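PDB 2WPX: ORF14 from Streptomyces clavuligerus, which is a tandem GNAT protein of the clavulanic acid pathway that binds acetyl-CoA and probably acts as an acyltransferase. Local coordinates for residues V183-G186 / E192-V195; A264-T269 / L283-N288; R234-G239 / L293-E298. All coordinates share one frame; numbering follows the deposited sequence.

All three contacts lie in the C-terminal half of the tandem GNAT chain, away from the acetyl-CoA seen in the N-terminal half. Strands 180-185 and 234-242 are neighbours, so contacts 1 and 3 touch through backbone bonds such as W185 O to H237 N. Contacts 2 and 3 share helix 280-295, and their centres are about 9 Å apart. The centre of contact 1 is about 14 Å from each of the others. Along the chain contact 1 closes first, and contact 2 is nested in the loop closed by contact 3. Helices 191-199 and 280-295 thus meet the strands 180-185, 234-242 and 263-271.

Contact 1: V183-G186 / E192-V195; sequences VTWG and EYAV
W185 and Y193 have the nearest CA atoms of the two segments, 9.8 Å apart. W185 ends strand 180-185, which lies at one edge of the strand array. Y193 sits near the start of helix 191-199. The contact lies where helix 191-199 packs on the strand before it.

The two aromatic rings are nearly parallel, with planes at 8°. They are slid apart and barely overlap, and the six-membered ring of W185 has its centroid 5.0 Å from that of Y193. The closest atoms of the two rings are W185 CZ3 and Y193 CD1, at 3.6 Å. W185 CG stands between the backbone N and the carbonyl carbon (chi1 67°), and this puts the indole beside the Y193 ring. V183 meets the far end of the tyrosine, with CG2 3.5 Å from Y193 OH. V183 CG1 also lies in the plane of the W185 ring, at its edge. E192 CG covers one face of the Y193 ring.

W185 also stacks on H237, and Y193 touches V241. The two segments meet mainly through aromatic carbon and methyl groups, with the Y193 hydroxyl oxygen against the V183 methyls. Dispersion and apolar burial should therefore dominate.

Contact 2: A264-T269 / L283-N288; sequences ALQGMT and LLKLAN
K285 and Q266 cross at about a right angle between helix 280-295 and strand 263-271. These are the first two elements of a beta-alpha-beta unit of the GNAT fold, which strand 301-307 completes. The helix segment runs roughly antiparallel to the strand segment, at 151°, and their axes come within 9.9 Å.

The lysine side chain carries the contact. It leaves the helix toward the strand and then bends, with chi3 at 143° and chi4 at 85°. The bends bring its amine to T269, where K285 NZ donates a hydrogen bond of 2.9 Å to T269 OG1. T269 and K285 meet obliquely. The threonine methyl faces L284, and T269 CG2 is 4.3 Å from L284 CB. T269 OG1 has a second hydrogen-bond partner in T252 OG1, so it joins the lysine to the neighbouring strand 247-256.

Q266 is extended as far as its amide, with CG anti to the backbone N. The amide comes up against the end of the lysine chain. Q266 NE2 is 3.0 Å from K285 CE, a very short non-bonded approach whose exact value is doubtful. NE2 also makes a weak hydrogen bond to N317 OD1.

The whole contact is buried. M313, V316 and N317 of helix 311-319 touch the K285 side chain. Burial might lower the lysine's tendency to carry a charge, while the bond to T269 OG1 would partly offset this.

The other end of the glutamine amide is tied to the helix backbone through water. One water molecule donates to both carbonyl oxygens, at 2.8 Å from Q266 OE1 and 3.0 Å from K285 O.

Contact 3: R234-G239 / L293-E298; sequences RAYHTG and LRHEPE
Y236 and H295 have the nearest CA atoms here, 9.5 Å apart, where strand 234-242 passes by the end region of helix 280-295. Both segments lie within the second GNAT family region. The contact joins an antiparallel strand to the residues around and after the end of the helix, among them E296.

E296 is central. Its chain bends at chi2 (67°), and its carboxylate receives R234 and Y236 from the strand. R234 and E296 approach from opposite directions and form a salt bridge. Its main bond runs from R234 NH2 to E296 OE1, at 3.0 Å and with an N-H...O angle of 161°. The carboxylate sits at the edge of the guanidinium, near its plane. The two planes are 71° apart, and R234 NH2 meets OE1 from above the carboxylate plane. R234 NE and NH2 also point to E296 OE2, but these bonds are long and weak, at 3.4 Å and 3.3 Å.

Y236 OH donates to E296 OE2 at 2.7 Å, also well out of the carboxylate plane but from the opposite face to R234 NH2. OE2 therefore accepts one short bond and two weak ones. This positive and hydroxyl surrounding probably favours the ionised form of E296, although H295 O, another acceptor, lies close to OE1.

H295 lies against the hydroxyl end of Y236. The two rings are oblique. Y236 also meets Y291 edge-to-face, and K256 touches both R234 and E296. The histidine comes closest through its beta carbon. H295 CB is 3.7 Å from Y236 CE2 and 3.5 Å from Y236 OH.

Contact 1: V183-G186 / E192-V195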
ATOM      1  N   VAL A 183      13.871  -4.050  20.484  1.00 21.11           N
ATOM      2  CA  VAL A 183      14.940  -3.545  19.575  1.00 20.67           C
ATOM      3  C   VAL A 183      14.335  -2.630  18.464  1.00 19.74           C
ATOM      4  O   VAL A 183      13.143  -2.775  18.081  1.00 19.41           O
ATOM      5  CB  VAL A 183      15.749  -4.740  18.949  1.00 21.18           C
ATOM      6  CG1 VAL A 183      14.871  -5.528  17.954  1.00 17.22           C
ATOM      7  CG2 VAL A 183      17.038  -4.284  18.255  1.00 20.60           C
ATOM      8  N   THR A 184      15.136  -1.706  17.937  1.00 19.09           N
ATOM      9  CA  THR A 184      14.698  -0.783  16.867  1.00 17.26           C
ATOM     10  C   THR A 184      15.743  -0.752  15.777  1.00 17.34           C
ATOM     11  O   THR A 184      16.941  -0.935  16.041  1.00 18.67           O
ATOM     12  CB  THR A 184      14.520   0.692  17.360  1.00 17.79           C
ATOM     13  OG1 THR A 184      15.793   1.215  17.819  1.00 19.82           O
ATOM     14  CG2 THR A 184      13.492   0.767  18.483  1.00 15.69           C
ATOM     15  N   TRP A 185      15.305  -0.506  14.551  1.00 15.98           N
ATOM     16  CA  TRP A 185      16.227  -0.260  13.440  1.00 14.91           C
ATOM     17  C   TRP A 185      15.520   0.541  12.316  1.00 14.91           C
ATOM     18  O   TRP A 185      14.280   0.536  12.235  1.00 13.93           O
ATOM     19  CB  TRP A 185      16.757  -1.587  12.915  1.00 12.47           C
ATOM     20  CG  TRP A 185      15.760  -2.454  12.271  1.00 12.76           C
ATOM     21  CD1 TRP A 185      15.309  -2.366  10.997  1.00 11.12           C
ATOM     22  CD2 TRP A 185      15.098  -3.591  12.844  1.00 14.03           C
ATOM     23  NE1 TRP A 185      14.441  -3.380  10.715  1.00  9.72           N
ATOM     24  CE2 TRP A 185      14.286  -4.148  11.833  1.00 12.70           C
ATOM     25  CE3 TRP A 185      15.123  -4.197  14.103  1.00 15.99           C
ATOM     26  CZ2 TRP A 185      13.489  -5.262  12.047  1.00 15.30           C
ATOM     27  CZ3 TRP A 185      14.343  -5.307  14.313  1.00 18.50           C
ATOM     28  CH2 TRP A 185      13.530  -5.831  13.282  1.00 16.85           C
ATOM     29  N   GLY A 186      16.329   1.197  11.478  1.00 15.09           N
ATOM     30  CA  GLY A 186      15.859   2.155  10.479  1.00 16.21           C
ATOM     31  C   GLY A 186      15.424   1.455   9.204  1.00 17.46           C
ATOM     32  O   GLY A 186      14.713   0.413   9.247  1.00 18.37           O
ATOM     33  N   GLU A 192      20.867  -9.830  11.336  1.00 17.34           N
ATOM     34  CA  GLU A 192      20.435 -10.580  12.478  1.00 18.56           C
ATOM     35  C   GLU A 192      18.932 -10.856  12.498  1.00 18.29           C
ATOM     36  O   GLU A 192      18.513 -11.931  12.968  1.00 18.43           O
ATOM     37  CB  GLU A 192      20.823  -9.771  13.713  1.00 18.53           C
ATOM     38  CG  GLU A 192      20.514 -10.407  15.010  1.00 21.55           C
ATOM     39  CD  GLU A 192      21.168  -9.670  16.177  1.00 28.35           C
ATOM     40  OE1 GLU A 192      21.136 -10.175  17.321  1.00 32.88           O
ATOM     41  OE2 GLU A 192      21.719  -8.566  15.968  1.00 31.27           O
ATOM     42  N   TYR A 193      18.135  -9.884  12.021  1.00 17.03           N
ATOM     43  CA  TYR A 193      16.674  -9.976  12.118  1.00 17.02           C
ATOM     44  C   TYR A 193      15.926 -10.261  10.851  1.00 15.95           C
ATOM     45  O   TYR A 193      14.704 -10.353  10.897  1.00 15.71           O
ATOM     46  CB  TYR A 193      16.038  -8.755  12.743  1.00 17.71           C
ATOM     47  CG  TYR A 193      16.604  -8.430  14.070  1.00 19.36           C
ATOM     48  CD1 TYR A 193      17.327  -7.279  14.250  1.00 23.04           C
ATOM     49  CD2 TYR A 193      16.464  -9.279  15.120  1.00 21.09           C
ATOM     50  CE1 TYR A 193      17.882  -6.967  15.466  1.00 23.41           C
ATOM     51  CE2 TYR A 193      17.034  -8.980  16.325  1.00 23.13           C
ATOM     52  CZ  TYR A 193      17.734  -7.819  16.481  1.00 20.84           C
ATOM     53  OH  TYR A 193      18.279  -7.476  17.676  1.00 25.39           O
ATOM     54  N   ALA A 194      16.654 -10.440   9.762  1.00 14.60           N
ATOM     55  CA  ALA A 194      16.079 -10.652   8.470  1.00 14.96           C
ATOM     56  C   ALA A 194      15.381 -11.990   8.381  1.00 15.78           C
ATOM     57  O   ALA A 194      14.169 -12.075   8.045  1.00 15.24           O
ATOM     58  CB  ALA A 194      17.200 -10.523   7.346  1.00 15.33           C
ATOM     59  N   VAL A 195      16.120 -13.069   8.665  1.00 16.39           N
ATOM     60  CA  VAL A 195      15.454 -14.387   8.599  1.00 16.80           C
ATOM     61  C   VAL A 195      14.322 -14.516   9.667  1.00 18.14           C
ATOM     62  O   VAL A 195      13.263 -15.032   9.367  1.00 18.18           O
ATOM     63  CB  VAL A 195      16.443 -15.574   8.594  1.00 17.04           C
ATOM     64  CG1 VAL A 195      15.719 -16.905   8.728  1.00 14.58           C
ATOM     65  CG2 VAL A 195      17.234 -15.565   7.286  1.00 15.27           C
TER

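Contact 2: A264-T269 / L283-N288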
ATOM      1  N   ALA A 264       2.363   9.700   7.457  1.00 13.37           N
ATOM      2  CA  ALA A 264       3.222   8.530   7.560  1.00 13.31           C
ATOM      3  C   ALA A 264       2.366   7.290   7.425  1.00 13.25           C
ATOM      4  O   ALA A 264       1.136   7.338   7.519  1.00 13.78           O
ATOM      5  CB  ALA A 264       4.055   8.568   8.876  1.00 13.37           C
ATOM      6  N   LEU A 265       3.001   6.190   7.100  1.00 14.07           N
ATOM      7  CA  LEU A 265       2.241   4.951   6.858  1.00 16.40           C
ATOM      8  C   LEU A 265       2.652   3.899   7.907  1.00 15.88           C
ATOM      9  O   LEU A 265       3.820   3.636   8.098  1.00 15.75           O
ATOM     10  CB  LEU A 265       2.440   4.506   5.405  1.00 16.19           C
ATOM     11  CG  LEU A 265       1.783   3.295   4.746  1.00 22.59           C
ATOM     12  CD1 LEU A 265       2.239   1.994   5.383  1.00 27.50           C
ATOM     13  CD2 LEU A 265       0.241   3.391   4.712  1.00 25.96           C
ATOM     14  N   GLN A 266       1.684   3.363   8.640  1.00 16.91           N
ATOM     15  CA  GLN A 266       1.955   2.277   9.582  1.00 16.08           C
ATOM     16  C   GLN A 266       1.759   1.006   8.873  1.00 18.04           C
ATOM     17  O   GLN A 266       0.693   0.765   8.323  1.00 19.35           O
ATOM     18  CB  GLN A 266       1.014   2.321  10.787  1.00 17.40           C
ATOM     19  CG  GLN A 266       1.285   1.224  11.843  1.00 17.38           C
ATOM     20  CD  GLN A 266       0.373   1.354  13.062  1.00 22.48           C
ATOM     21  OE1 GLN A 266       0.738   2.024  14.036  1.00 22.21           O
ATOM     22  NE2 GLN A 266      -0.833   0.730  13.010  1.00 22.19           N
ATOM     23  N   GLY A 267       2.788   0.168   8.863  1.00 19.74           N
ATOM     24  CA  GLY A 267       2.688  -1.119   8.159  1.00 23.79           C
ATOM     25  C   GLY A 267       2.270  -2.246   9.102  1.00 27.70           C
ATOM     26  O   GLY A 267       1.828  -2.011  10.228  1.00 27.91           O
ATOM     27  N   MET A 268       2.422  -3.482   8.668  1.00 31.72           N
ATOM     28  CA  MET A 268       1.961  -4.577   9.502  1.00 36.62           C
ATOM     29  C   MET A 268       2.672  -4.737  10.866  1.00 35.58           C
ATOM     30  O   MET A 268       3.869  -4.500  11.009  1.00 33.45           O
ATOM     31  CB  MET A 268       1.907  -5.892   8.712  1.00 41.69           C
ATOM     32  CG  MET A 268       3.159  -6.155   7.834  1.00 47.39           C
ATOM     33  SD  MET A 268       3.031  -7.731   6.914  1.00 63.30           S
ATOM     34  CE  MET A 268       2.523  -7.152   5.273  1.00 60.28           C
ATOM     35  N   THR A 269       1.894  -5.093  11.878  1.00 28.05           N
ATOM     36  CA  THR A 269       2.450  -5.530  13.129  1.00 26.10           C
ATOM     37  C   THR A 269       2.158  -6.990  13.179  1.00 25.94           C
ATOM     38  O   THR A 269       0.999  -7.372  13.093  1.00 27.58           O
ATOM     39  CB  THR A 269       1.744  -4.824  14.295  1.00 26.29           C
ATOM     40  OG1 THR A 269       1.805  -3.399  14.071  1.00 29.35           O
ATOM     41  CG2 THR A 269       2.395  -5.159  15.650  1.00 24.09           C
ATOM     42  N   LEU A 283       2.372  -2.853  22.548  1.00 17.58           N
ATOM     43  CA  LEU A 283       3.655  -2.328  22.984  1.00 17.49           C
ATOM     44  C   LEU A 283       4.459  -1.930  21.761  1.00 16.23           C
ATOM     45  O   LEU A 283       5.017  -0.863  21.709  1.00 17.99           O
ATOM     46  CB  LEU A 283       4.437  -3.381  23.768  1.00 17.68           C
ATOM     47  CG  LEU A 283       5.930  -3.069  23.900  1.00 18.03           C
ATOM     48  CD1 LEU A 283       6.152  -1.932  24.881  1.00 17.11           C
ATOM     49  CD2 LEU A 283       6.681  -4.310  24.326  1.00 18.76           C
ATOM     50  N   LEU A 284       4.516  -2.819  20.773  1.00 15.74           N
ATOM     51  CA  LEU A 284       5.212  -2.579  19.534  1.00 14.81           C
ATOM     52  C   LEU A 284       4.718  -1.295  18.775  1.00 14.88           C
ATOM     53  O   LEU A 284       5.525  -0.464  18.388  1.00 14.57           O
ATOM     54  CB  LEU A 284       5.170  -3.848  18.665  1.00 14.31           C
ATOM     55  CG  LEU A 284       6.152  -4.943  19.101  1.00 15.64           C
ATOM     56  CD1 LEU A 284       5.989  -6.161  18.214  1.00 15.91           C
ATOM     57  CD2 LEU A 284       7.641  -4.490  19.087  1.00 12.39           C
ATOM     58  N   LYS A 285       3.418  -1.110  18.596  1.00 15.95           N
ATOM     59  CA  LYS A 285       2.960   0.090  17.864  1.00 16.87           C
ATOM     60  C   LYS A 285       3.287   1.377  18.572  1.00 16.39           C
ATOM     61  O   LYS A 285       3.680   2.362  17.924  1.00 15.55           O
ATOM     62  CB  LYS A 285       1.466   0.059  17.545  1.00 18.14           C
ATOM     63  CG  LYS A 285       1.099  -0.996  16.577  1.00 18.81           C
ATOM     64  CD  LYS A 285      -0.403  -1.067  16.555  1.00 24.05           C
ATOM     65  CE  LYS A 285      -0.915  -1.349  15.155  1.00 26.55           C
ATOM     66  NZ  LYS A 285      -0.853  -2.793  15.045  1.00 26.31           N
ATOM     67  N   LEU A 286       3.150   1.365  19.905  1.00 17.35           N
ATOM     68  CA  LEU A 286       3.389   2.566  20.680  1.00 17.56           C
ATOM     69  C   LEU A 286       4.866   2.852  20.757  1.00 17.19           C
ATOM     70  O   LEU A 286       5.261   4.011  20.611  1.00 17.92           O
ATOM     71  CB  LEU A 286       2.803   2.469  22.068  1.00 19.26           C
ATOM     72  CG  LEU A 286       1.304   2.699  22.065  1.00 19.08           C
ATOM     73  CD1 LEU A 286       0.840   2.267  23.424  1.00 18.44           C
ATOM     74  CD2 LEU A 286       0.969   4.170  21.836  1.00 13.04           C
ATOM     75  N   ALA A 287       5.692   1.825  20.967  1.00 15.97           N
ATOM     76  CA  ALA A 287       7.141   2.073  20.981  1.00 15.82           C
ATOM     77  C   ALA A 287       7.610   2.530  19.598  1.00 14.91           C
ATOM     78  O   ALA A 287       8.406   3.452  19.504  1.00 15.61           O
ATOM     79  CB  ALA A 287       7.952   0.779  21.439  1.00 14.97           C
ATOM     80  N   ASN A 288       7.138   1.881  18.528  1.00 14.46           N
ATOM     81  CA  ASN A 288       7.533   2.321  17.170  1.00 15.36           C
ATOM     82  C   ASN A 288       7.033   3.728  16.813  1.00 15.70           C
ATOM     83  O   ASN A 288       7.720   4.465  16.122  1.00 16.25           O
ATOM     84  CB  ASN A 288       7.067   1.347  16.094  1.00 14.84           C
ATOM     85  CG  ASN A 288       8.031   1.294  14.888  1.00 16.65           C
ATOM     86  OD1 ASN A 288       7.588   1.195  13.731  1.00 20.26           O
ATOM     87  ND2 ASN A 288       9.346   1.351  15.157  1.00 10.39           N
TER
HETATM   88  O   HOH W   1       3.382   2.249  14.920  1.00  7.42           O

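Contact 3: R234-G239 / L293-E298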
ATOM      1  N   ARG A 234      11.655   6.216   3.703  1.00 14.98           N
ATOM      2  CA  ARG A 234      12.415   5.916   4.882  1.00 16.16           C
ATOM      3  C   ARG A 234      11.544   5.000   5.768  1.00 16.63           C
ATOM      4  O   ARG A 234      10.315   5.151   5.791  1.00 17.32           O
ATOM      5  CB  ARG A 234      12.467   7.240   5.627  1.00 18.32           C
ATOM      6  CG  ARG A 234      13.674   7.599   6.239  1.00 19.10           C
ATOM      7  CD  ARG A 234      13.875   9.104   6.049  1.00 23.27           C
ATOM      8  NE  ARG A 234      12.949  10.091   6.621  1.00 25.76           N
ATOM      9  CZ  ARG A 234      12.433  11.125   5.914  1.00 26.94           C
ATOM     10  NH1 ARG A 234      12.651  11.240   4.597  1.00 23.10           N
ATOM     11  NH2 ARG A 234      11.681  12.047   6.492  1.00 20.99           N
ATOM     12  N   ALA A 235      12.145   4.137   6.596  1.00 15.83           N
ATOM     13  CA  ALA A 235      11.307   3.269   7.430  1.00 15.30           C
ATOM     14  C   ALA A 235      11.777   3.194   8.879  1.00 15.38           C
ATOM     15  O   ALA A 235      12.925   3.530   9.183  1.00 16.21           O
ATOM     16  CB  ALA A 235      11.183   1.868   6.802  1.00 14.02           C
ATOM     17  N   TYR A 236      10.870   2.804   9.774  1.00 14.37           N
ATOM     18  CA  TYR A 236      11.192   2.765  11.203  1.00 15.68           C
ATOM     19  C   TYR A 236      10.679   1.445  11.786  1.00 15.39           C
ATOM     20  O   TYR A 236       9.488   1.097  11.600  1.00 15.20           O
ATOM     21  CB  TYR A 236      10.576   3.956  11.952  1.00 16.84           C
ATOM     22  CG  TYR A 236      11.136   5.293  11.580  1.00 18.82           C
ATOM     23  CD1 TYR A 236      10.660   5.999  10.441  1.00 20.02           C
ATOM     24  CD2 TYR A 236      12.138   5.882  12.343  1.00 20.23           C
ATOM     25  CE1 TYR A 236      11.164   7.232  10.100  1.00 17.77           C
ATOM     26  CE2 TYR A 236      12.645   7.131  11.989  1.00 17.64           C
ATOM     27  CZ  TYR A 236      12.158   7.771  10.874  1.00 17.42           C
ATOM     28  OH  TYR A 236      12.634   8.976  10.537  1.00 20.14           O
ATOM     29  N   HIS A 237      11.566   0.695  12.450  1.00 14.28           N
ATOM     30  CA  HIS A 237      11.220  -0.644  12.951  1.00 13.73           C
ATOM     31  C   HIS A 237      11.454  -0.795  14.454  1.00 13.95           C
ATOM     32  O   HIS A 237      12.432  -0.301  14.980  1.00 13.78           O
ATOM     33  CB  HIS A 237      12.026  -1.720  12.242  1.00 12.48           C
ATOM     34  CG  HIS A 237      11.864  -1.701  10.761  1.00 15.60           C
ATOM     35  ND1 HIS A 237      12.612  -0.876   9.945  1.00 19.47           N
ATOM     36  CD2 HIS A 237      11.026  -2.386   9.940  1.00 16.45           C
ATOM     37  CE1 HIS A 237      12.259  -1.073   8.686  1.00 17.40           C
ATOM     38  NE2 HIS A 237      11.311  -1.996   8.655  1.00 18.73           N
ATOM     39  N   THR A 238      10.504  -1.432  15.123  1.00 13.15           N
ATOM     40  CA  THR A 238      10.665  -1.906  16.485  1.00 12.76           C
ATOM     41  C   THR A 238      10.358  -3.402  16.499  1.00 12.03           C
ATOM     42  O   THR A 238       9.420  -3.866  15.861  1.00 11.25           O
ATOM     43  CB  THR A 238       9.708  -1.203  17.426  1.00 13.73           C
ATOM     44  OG1 THR A 238       9.980   0.207  17.387  1.00 15.30           O
ATOM     45  CG2 THR A 238       9.873  -1.761  18.885  1.00 13.11           C
ATOM     46  N   GLY A 239      11.198  -4.156  17.179  1.00 12.44           N
ATOM     47  CA  GLY A 239      11.034  -5.597  17.294  1.00 11.83           C
ATOM     48  C   GLY A 239      11.060  -6.051  18.745  1.00 12.50           C
ATOM     49  O   GLY A 239      11.612  -5.389  19.621  1.00 12.80           O
ATOM     50  N   LEU A 293       8.135   9.628  15.868  1.00 14.84           N
ATOM     51  CA  LEU A 293       7.873  11.036  16.230  1.00 17.10           C
ATOM     52  C   LEU A 293       9.127  11.739  16.725  1.00 17.84           C
ATOM     53  O   LEU A 293       9.228  12.959  16.636  1.00 19.95           O
ATOM     54  CB  LEU A 293       6.800  11.115  17.325  1.00 16.46           C
ATOM     55  CG  LEU A 293       5.364  11.288  16.854  1.00 18.66           C
ATOM     56  CD1 LEU A 293       5.211  10.693  15.518  1.00 17.97           C
ATOM     57  CD2 LEU A 293       4.271  10.796  17.829  1.00 15.86           C
ATOM     58  N   ARG A 294      10.084  11.007  17.275  1.00 29.32           N
ATOM     59  CA  ARG A 294      11.239  11.710  17.742  1.00 31.61           C
ATOM     60  C   ARG A 294      12.206  11.980  16.591  1.00 29.11           C
ATOM     61  O   ARG A 294      13.103  12.790  16.718  1.00 30.56           O
ATOM     62  CB  ARG A 294      11.879  11.047  18.982  1.00 34.91           C
ATOM     63  CG  ARG A 294      12.725   9.830  18.709  1.00 37.03           C
ATOM     64  CD  ARG A 294      13.891   9.685  19.740  1.00 46.01           C
ATOM     65  NE  ARG A 294      13.396   9.508  21.100  1.00 53.32           N
ATOM     66  CZ  ARG A 294      12.585   8.520  21.469  1.00 56.16           C
ATOM     67  NH1 ARG A 294      12.172   7.616  20.577  1.00 54.93           N
ATOM     68  NH2 ARG A 294      12.181   8.446  22.730  1.00 61.24           N
ATOM     69  N   HIS A 295      11.968  11.354  15.447  1.00 25.65           N
ATOM     70  CA  HIS A 295      12.727  11.654  14.228  1.00 25.52           C
ATOM     71  C   HIS A 295      11.924  12.446  13.145  1.00 25.44           C
ATOM     72  O   HIS A 295      12.495  13.037  12.238  1.00 26.13           O
ATOM     73  CB  HIS A 295      13.255  10.343  13.661  1.00 24.02           C
ATOM     74  CG  HIS A 295      14.223   9.671  14.578  1.00 27.69           C
ATOM     75  ND1 HIS A 295      15.576   9.950  14.558  1.00 29.53           N
ATOM     76  CD2 HIS A 295      14.035   8.769  15.573  1.00 25.97           C
ATOM     77  CE1 HIS A 295      16.178   9.235  15.494  1.00 32.13           C
ATOM     78  NE2 HIS A 295      15.266   8.509  16.120  1.00 29.18           N
ATOM     79  N   GLU A 296      10.595  12.410  13.260  1.00 24.70           N
ATOM     80  CA  GLU A 296       9.671  13.018  12.334  1.00 24.36           C
ATOM     81  C   GLU A 296       8.659  13.763  13.219  1.00 25.78           C
ATOM     82  O   GLU A 296       7.509  13.363  13.326  1.00 24.89           O
ATOM     83  CB  GLU A 296       8.963  11.901  11.566  1.00 23.60           C
ATOM     84  CG  GLU A 296       9.105  11.869  10.028  1.00 26.56           C
ATOM     85  CD  GLU A 296      10.486  11.578   9.550  1.00 28.65           C
ATOM     86  OE1 GLU A 296      11.252  12.522   9.468  1.00 40.40           O
ATOM     87  OE2 GLU A 296      10.837  10.449   9.212  1.00 30.98           O
ATOM     88  N   PRO A 297       9.106  14.848  13.895  1.00 29.06           N
ATOM     89  CA  PRO A 297       8.214  15.655  14.739  1.00 31.79           C
ATOM     90  C   PRO A 297       6.949  16.161  14.048  1.00 32.16           C
ATOM     91  O   PRO A 297       5.991  16.449  14.728  1.00 35.03           O
ATOM     92  CB  PRO A 297       9.090  16.862  15.150  1.00 35.91           C
ATOM     93  CG  PRO A 297      10.325  16.816  14.229  1.00 34.45           C
ATOM     94  CD  PRO A 297      10.500  15.353  13.922  1.00 30.49           C
ATOM     95  N   GLU A 298       6.937  16.317  12.730  1.00 29.96           N
ATOM     96  CA  GLU A 298       5.829  17.007  12.106  1.00 30.36           C
ATOM     97  C   GLU A 298       4.739  16.039  11.761  1.00 27.19           C
ATOM     98  O   GLU A 298       3.689  16.455  11.318  1.00 27.35           O
ATOM     99  CB  GLU A 298       6.269  17.720  10.843  1.00 31.75           C
ATOM    100  CG  GLU A 298       6.941  19.037  11.115  1.00 38.71           C
ATOM    101  CD  GLU A 298       7.566  19.623   9.873  1.00 45.48           C
ATOM    102  OE1 GLU A 298       8.697  19.228   9.543  1.00 48.93           O
ATOM    103  OE2 GLU A 298       6.955  20.498   9.224  1.00 50.61           O
TER